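Local coordinates for uncharacterized protein (Pyrococcus horikoshii, PDB 1ZJJ) that is uncharacterised but belongs to the HAD superfamily, binds magnesium and is probably a phosphatase, at residues Gly70-Leu75 against Glu190-Val195; Glu204-Gly209 against Asp258-Leu263. All coordinates share one frame; numbering follows the deposited sequence.

Interaction 1 packs helix 69-80 against helix 190-199, the two helices that run between the six-stranded and four-stranded parallel sheets, where the two parts of the chain join. Interaction 2 lies wholly on the six-stranded sheet and its helices, and packs strand 204-209 against the C-terminal helix 256-261. Helix 190-199 runs on in the chain to strand 204-209, and the segments touch by packing of Tyr193 on Leu205. The contact centres are about 23 Å apart. Both lie away from the magnesium site of Asp7, Asp9 and Asp210. The side chain of Met192 is about 11 Å from the ion, and that of Trp206 about 12 Å from that of Asp7. Asp210 directly follows strand 204-209. Neither contact supplies a metal ligand.

Interaction 1 (Gly70-Leu75 against Glu190-Val195); sequences GLATRL and EPMYEV
Ala72 and Leu75 meet Met192 and Val195 without any flat group taking part. The Tyr193 ring lies away from the contact and stacks with Phe222. The touching groups are methyls, a methine and a sulfur. Ala72 CB points at the other helix and receives Met192 SD at 3.5 Å. The Met192 chain starts with CG anti to the backbone N (chi1 -162°) and bends at the next two torsions, which brings the sulfur to the alanine. Val195 CG2 lies against Ala72, 3.8 Å from its CA, and also comes within 4.0 Å of Leu75 CD1. Val195 CG1 meets Leu75 CD1 at 3.8 Å, where the two side chains cross at about a right angle.

These are the two helices that link the six-stranded and four-stranded sheets, packed nearly at right angles where the two parts meet. Their segment axes are 9.4 Å apart at closest approach, consistent with the small Ala72 in the closest CA pair, with Met192. Ile185 also touches Ala72, while Phe218 of helix 212-221 and Asn41 touch Met192. Near the contact, Glu194 pairs with Lys79 in a salt bridge and with His80 in a hydrogen bond. The contact therefore rests on apolar packing of mostly buried groups, and the polar links between the helices lie beside it.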
loop_
_atom_site.group_PDB
_atom_site.type_symbol
_atom_site.label_atom_id
_atom_site.label_comp_id
_atom_site.label_asym_id
_atom_site.label_seq_id
_atom_site.Cartn_x
_atom_site.Cartn_y
_atom_site.Cartn_z
ATOM N N GLY B 70 -17.458 9.665 -2.560
ATOM C CA GLY B 70 -18.200 8.637 -3.275
ATOM C C GLY B 70 -19.148 9.242 -4.292
ATOM O O GLY B 70 -19.280 8.745 -5.410
ATOM N N LEU B 71 -19.825 10.314 -3.898
ATOM C CA LEU B 71 -20.741 10.922 -4.834
ATOM C C LEU B 71 -19.957 11.625 -5.925
ATOM O O LEU B 71 -20.293 11.572 -7.101
ATOM C CB LEU B 71 -21.600 11.934 -4.074
ATOM C CG LEU B 71 -22.335 12.898 -5.009
ATOM C CD1 LEU B 71 -23.503 12.227 -5.735
ATOM C CD2 LEU B 71 -22.923 14.103 -4.274
ATOM N N ALA B 72 -18.845 12.267 -5.576
ATOM C CA ALA B 72 -17.986 12.901 -6.573
ATOM C C ALA B 72 -17.444 11.861 -7.558
ATOM O O ALA B 72 -17.290 12.142 -8.750
ATOM C CB ALA B 72 -16.825 13.625 -5.878
ATOM N N THR B 73 -17.151 10.663 -7.056
ATOM C CA THR B 73 -16.631 9.592 -7.901
ATOM C C THR B 73 -17.692 9.168 -8.920
ATOM O O THR B 73 -17.395 9.028 -10.103
ATOM C CB THR B 73 -16.190 8.373 -7.050
ATOM O OG1 THR B 73 -15.119 8.763 -6.178
ATOM C CG2 THR B 73 -15.706 7.241 -7.937
ATOM N N ARG B 74 -18.924 8.966 -8.460
ATOM C CA ARG B 74 -20.010 8.590 -9.362
ATOM C C ARG B 74 -20.189 9.665 -10.430
ATOM O O ARG B 74 -20.287 9.359 -11.617
ATOM C CB ARG B 74 -21.329 8.408 -8.593
ATOM C CG ARG B 74 -22.579 8.423 -9.488
ATOM C CD ARG B 74 -23.827 7.843 -8.796
ATOM N NE ARG B 74 -24.358 8.655 -7.698
ATOM C CZ ARG B 74 -25.004 9.813 -7.846
ATOM N NH1 ARG B 74 -25.210 10.325 -9.054
ATOM N NH2 ARG B 74 -25.462 10.458 -6.783
ATOM N N LEU B 75 -20.229 10.927 -10.005
ATOM C CA LEU B 75 -20.400 12.042 -10.935
ATOM C C LEU B 75 -19.254 12.125 -11.947
ATOM O O LEU B 75 -19.471 12.432 -13.124
ATOM C CB LEU B 75 -20.525 13.365 -10.167
ATOM C CG LEU B 75 -21.737 13.477 -9.228
ATOM C CD1 LEU B 75 -21.705 14.803 -8.492
ATOM C CD2 LEU B 75 -23.026 13.351 -10.029
ATOM N N GLU B 190 -8.671 17.680 -8.796
ATOM C CA GLU B 190 -9.574 18.380 -9.693
ATOM C C GLU B 190 -10.995 17.817 -9.851
ATOM O O GLU B 190 -11.951 18.580 -9.964
ATOM C CB GLU B 190 -8.874 18.513 -11.050
ATOM C CG GLU B 190 -9.535 19.439 -12.040
ATOM C CD GLU B 190 -10.745 18.811 -12.677
ATOM O OE1 GLU B 190 -10.784 17.566 -12.737
ATOM O OE2 GLU B 190 -11.647 19.550 -13.128
ATOM N N PRO B 191 -11.161 16.481 -9.865
ATOM C CA PRO B 191 -12.519 15.945 -10.012
ATOM C C PRO B 191 -13.466 16.462 -8.924
ATOM O O PRO B 191 -14.650 16.713 -9.179
ATOM C CB PRO B 191 -12.309 14.433 -9.910
ATOM C CG PRO B 191 -10.933 14.255 -10.490
ATOM C CD PRO B 191 -10.170 15.391 -9.843
ATOM N N MET B 192 -12.939 16.618 -7.713
ATOM C CA MET B 192 -13.740 17.099 -6.589
ATOM C C MET B 192 -14.115 18.557 -6.829
ATOM O O MET B 192 -15.232 18.976 -6.536
ATOM C CB MET B 192 -12.954 16.985 -5.281
ATOM C CG MET B 192 -13.820 17.047 -4.035
ATOM S SD MET B 192 -14.785 15.531 -3.839
ATOM C CE MET B 192 -14.414 15.115 -2.162
ATOM N N TYR B 193 -13.173 19.329 -7.363
ATOM C CA TYR B 193 -13.424 20.739 -7.648
ATOM C C TYR B 193 -14.482 20.845 -8.735
ATOM O O TYR B 193 -15.341 21.720 -8.697
ATOM C CB TYR B 193 -12.147 21.440 -8.121
ATOM C CG TYR B 193 -12.343 22.918 -8.399
ATOM C CD1 TYR B 193 -12.567 23.819 -7.358
ATOM C CD2 TYR B 193 -12.341 23.407 -9.705
ATOM C CE1 TYR B 193 -12.788 25.170 -7.611
ATOM C CE2 TYR B 193 -12.558 24.759 -9.969
ATOM C CZ TYR B 193 -12.784 25.632 -8.919
ATOM O OH TYR B 193 -13.035 26.957 -9.175
ATOM N N GLU B 194 -14.410 19.945 -9.710
ATOM C CA GLU B 194 -15.372 19.947 -10.799
ATOM C C GLU B 194 -16.775 19.787 -10.236
ATOM O O GLU B 194 -17.714 20.415 -10.713
ATOM C CB GLU B 194 -15.059 18.824 -11.795
ATOM C CG GLU B 194 -16.098 18.671 -12.884
ATOM C CD GLU B 194 -15.660 17.722 -13.985
ATOM O OE1 GLU B 194 -15.130 16.639 -13.669
ATOM O OE2 GLU B 194 -15.858 18.058 -15.170
ATOM N N VAL B 195 -16.919 18.954 -9.210
ATOM C CA VAL B 195 -18.231 18.752 -8.596
ATOM C C VAL B 195 -18.727 19.993 -7.852
ATOM O O VAL B 195 -19.893 20.367 -7.962
ATOM C CB VAL B 195 -18.216 17.545 -7.634
ATOM C CG1 VAL B 195 -19.528 17.468 -6.874
ATOM C CG2 VAL B 195 -18.012 16.265 -8.431
#

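Interaction 2 (Glu204-Gly209 against Asp258-Leu263); sequences ELWMVG and DYLKTL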
loop_
_atom_site.group_PDB
_atom_site.type_symbol
_atom_site.label_atom_id
_atom_site.label_comp_id
_atom_site.label_asym_id
_atom_site.label_seq_id
_atom_site.Cartn_x
_atom_site.Cartn_y
_atom_site.Cartn_z
ATOM N N GLU B 204 -17.708 33.090 -5.927
ATOM C CA GLU B 204 -16.339 33.218 -5.438
ATOM C C GLU B 204 -16.369 32.138 -4.375
ATOM O O GLU B 204 -17.183 32.202 -3.459
ATOM C CB GLU B 204 -16.123 34.576 -4.783
ATOM C CG GLU B 204 -14.897 34.604 -3.911
ATOM C CD GLU B 204 -14.721 35.928 -3.202
ATOM O OE1 GLU B 204 -13.823 36.002 -2.341
ATOM O OE2 GLU B 204 -15.472 36.892 -3.501
ATOM N N LEU B 205 -15.497 31.150 -4.497
ATOM C CA LEU B 205 -15.478 30.034 -3.561
ATOM C C LEU B 205 -14.484 30.144 -2.422
ATOM O O LEU B 205 -13.348 30.570 -2.620
ATOM C CB LEU B 205 -15.198 28.730 -4.320
ATOM C CG LEU B 205 -16.118 28.370 -5.486
ATOM C CD1 LEU B 205 -15.618 27.091 -6.154
ATOM C CD2 LEU B 205 -17.541 28.198 -4.975
ATOM N N TRP B 206 -14.933 29.753 -1.231
ATOM C CA TRP B 206 -14.101 29.733 -0.029
ATOM C C TRP B 206 -14.061 28.281 0.451
ATOM O O TRP B 206 -15.076 27.584 0.416
ATOM C CB TRP B 206 -14.706 30.578 1.090
ATOM C CG TRP B 206 -14.628 32.064 0.909
ATOM C CD1 TRP B 206 -14.258 32.748 -0.217
ATOM C CD2 TRP B 206 -14.989 33.052 1.880
ATOM N NE1 TRP B 206 -14.375 34.103 -0.004
ATOM C CE2 TRP B 206 -14.822 34.317 1.274
ATOM C CE3 TRP B 206 -15.443 32.988 3.205
ATOM C CZ2 TRP B 206 -15.092 35.514 1.948
ATOM C CZ3 TRP B 206 -15.713 34.177 3.877
ATOM C CH2 TRP B 206 -15.537 35.424 3.244
ATOM N N MET B 207 -12.894 27.833 0.895
ATOM C CA MET B 207 -12.727 26.470 1.397
ATOM C C MET B 207 -12.295 26.545 2.856
ATOM O O MET B 207 -11.308 27.199 3.186
ATOM C CB MET B 207 -11.657 25.733 0.591
ATOM C CG MET B 207 -11.401 24.296 1.032
ATOM S SD MET B 207 -12.813 23.223 0.706
ATOM C CE MET B 207 -12.789 22.152 2.171
ATOM N N VAL B 208 -13.040 25.883 3.730
ATOM C CA VAL B 208 -12.719 25.882 5.151
ATOM C C VAL B 208 -12.375 24.458 5.585
ATOM O O VAL B 208 -13.214 23.553 5.494
ATOM C CB VAL B 208 -13.911 26.384 5.991
ATOM C CG1 VAL B 208 -13.551 26.354 7.458
ATOM C CG2 VAL B 208 -14.322 27.787 5.549
ATOM N N GLY B 209 -11.145 24.256 6.050
ATOM C CA GLY B 209 -10.730 22.924 6.470
ATOM C C GLY B 209 -9.720 22.908 7.597
ATOM O O GLY B 209 -9.274 23.961 8.059
ATOM N N ASP B 258 -18.160 36.787 12.586
ATOM C CA ASP B 258 -17.676 38.155 12.706
ATOM C C ASP B 258 -16.726 38.508 11.574
ATOM O O ASP B 258 -16.621 39.672 11.185
ATOM C CB ASP B 258 -17.034 38.386 14.077
ATOM C CG ASP B 258 -18.067 38.726 15.144
ATOM O OD1 ASP B 258 -17.689 38.922 16.316
ATOM O OD2 ASP B 258 -19.267 38.799 14.805
ATOM N N TYR B 259 -16.047 37.508 11.021
ATOM C CA TYR B 259 -15.149 37.772 9.903
ATOM C C TYR B 259 -15.974 38.269 8.719
ATOM O O TYR B 259 -15.595 39.221 8.033
ATOM C CB TYR B 259 -14.406 36.509 9.475
ATOM C CG TYR B 259 -13.482 36.754 8.309
ATOM C CD1 TYR B 259 -12.322 37.512 8.470
ATOM C CD2 TYR B 259 -13.767 36.244 7.046
ATOM C CE1 TYR B 259 -11.464 37.753 7.395
ATOM C CE2 TYR B 259 -12.918 36.478 5.969
ATOM C CZ TYR B 259 -11.767 37.229 6.152
ATOM O OH TYR B 259 -10.906 37.420 5.092
ATOM N N LEU B 260 -17.106 37.608 8.494
ATOM C CA LEU B 260 -18.006 37.947 7.401
ATOM C C LEU B 260 -18.709 39.281 7.625
ATOM O O LEU B 260 -18.983 40.008 6.675
ATOM C CB LEU B 260 -19.049 36.836 7.224
ATOM C CG LEU B 260 -18.590 35.577 6.482
ATOM C CD1 LEU B 260 -19.532 34.429 6.795
ATOM C CD2 LEU B 260 -18.537 35.844 4.982
ATOM N N LYS B 261 -18.996 39.597 8.883
ATOM C CA LYS B 261 -19.682 40.844 9.221
ATOM C C LYS B 261 -18.791 42.081 9.162
ATOM O O LYS B 261 -19.279 43.197 8.980
ATOM C CB LYS B 261 -20.294 40.752 10.626
ATOM C CG LYS B 261 -21.454 39.791 10.761
ATOM C CD LYS B 261 -22.024 39.857 12.167
ATOM C CE LYS B 261 -23.162 38.880 12.358
ATOM N NZ LYS B 261 -23.686 38.957 13.752
ATOM N N THR B 262 -17.489 41.877 9.326
ATOM C CA THR B 262 -16.525 42.968 9.315
ATOM C C THR B 262 -15.785 43.000 7.985
ATOM O O THR B 262 -14.754 43.662 7.835
ATOM C CB THR B 262 -15.511 42.821 10.467
ATOM O OG1 THR B 262 -14.772 41.606 10.313
ATOM C CG2 THR B 262 -16.241 42.789 11.802
ATOM N N LEU B 263 -16.344 42.288 7.013
ATOM C CA LEU B 263 -15.766 42.183 5.678
ATOM C C LEU B 263 -14.519 41.304 5.726
ATOM O O LEU B 263 -14.520 40.275 5.013
ATOM C CB LEU B 263 -15.432 43.572 5.109
ATOM C CG LEU B 263 -14.028 43.937 4.595
ATOM C CD1 LEU B 263 -13.539 42.982 3.509
ATOM C CD2 LEU B 263 -14.084 45.347 4.050
ATOM O OXT LEU B 263 -13.566 41.642 6.472
#
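Trp206 carries the whole strand side of this contact, and it meets Tyr259 and Leu260 by apolar packing. The far end of its six-membered ring does the touching. Leu260 CD2 sits 3.5 Å from Trp206 CZ3 and equally near Trp206 CH2. It approaches the indole obliquely, and the two side chains run past each other in opposite directions. Tyr259 meets the same end of the indole. Trp206 CH2 lies at the edge of the tyrosine ring, near its plane, and is 3.9 Å from Tyr259 CE2. With CG anti to the carbonyl carbon (chi1 -73°), the indole reaches out from the sheet to the helix.

The hydrogen bonds lie within each segment. On the strand, Trp206 NE1 donates to Glu204 OE1 at 3.1 Å, with a nearly straight N-H...O angle of 168°. The oxygen lies in the indole plane, but the donor stands above the carboxylate plane. At the end of the helix, Asp258 O takes two bonds from Thr262, on opposite faces of its carbonyl plane. Thr262 OG1 is 2.8 Å from Asp258 O, and Thr262 N is 3.0 Å from it. Leu263 O lies 4.2 Å above one face of the Tyr259 ring, toward its rim.

Strand 204-209 lies inside the six-stranded parallel sheet, between strands 2-6 and 225-229, whose Val2, Lys225 and Ile227 also line the indole. The C-terminal helix covers one face beside helix 22-31, where Leu260 touches Phe28 and Leu29, as in the Rossmann-like core of HAD proteins. The chemistry is thus divided: apolar contact joins helix to sheet, while the Glu204 carboxylate gives the indole N-H an acceptor and probably limits how the ring can turn.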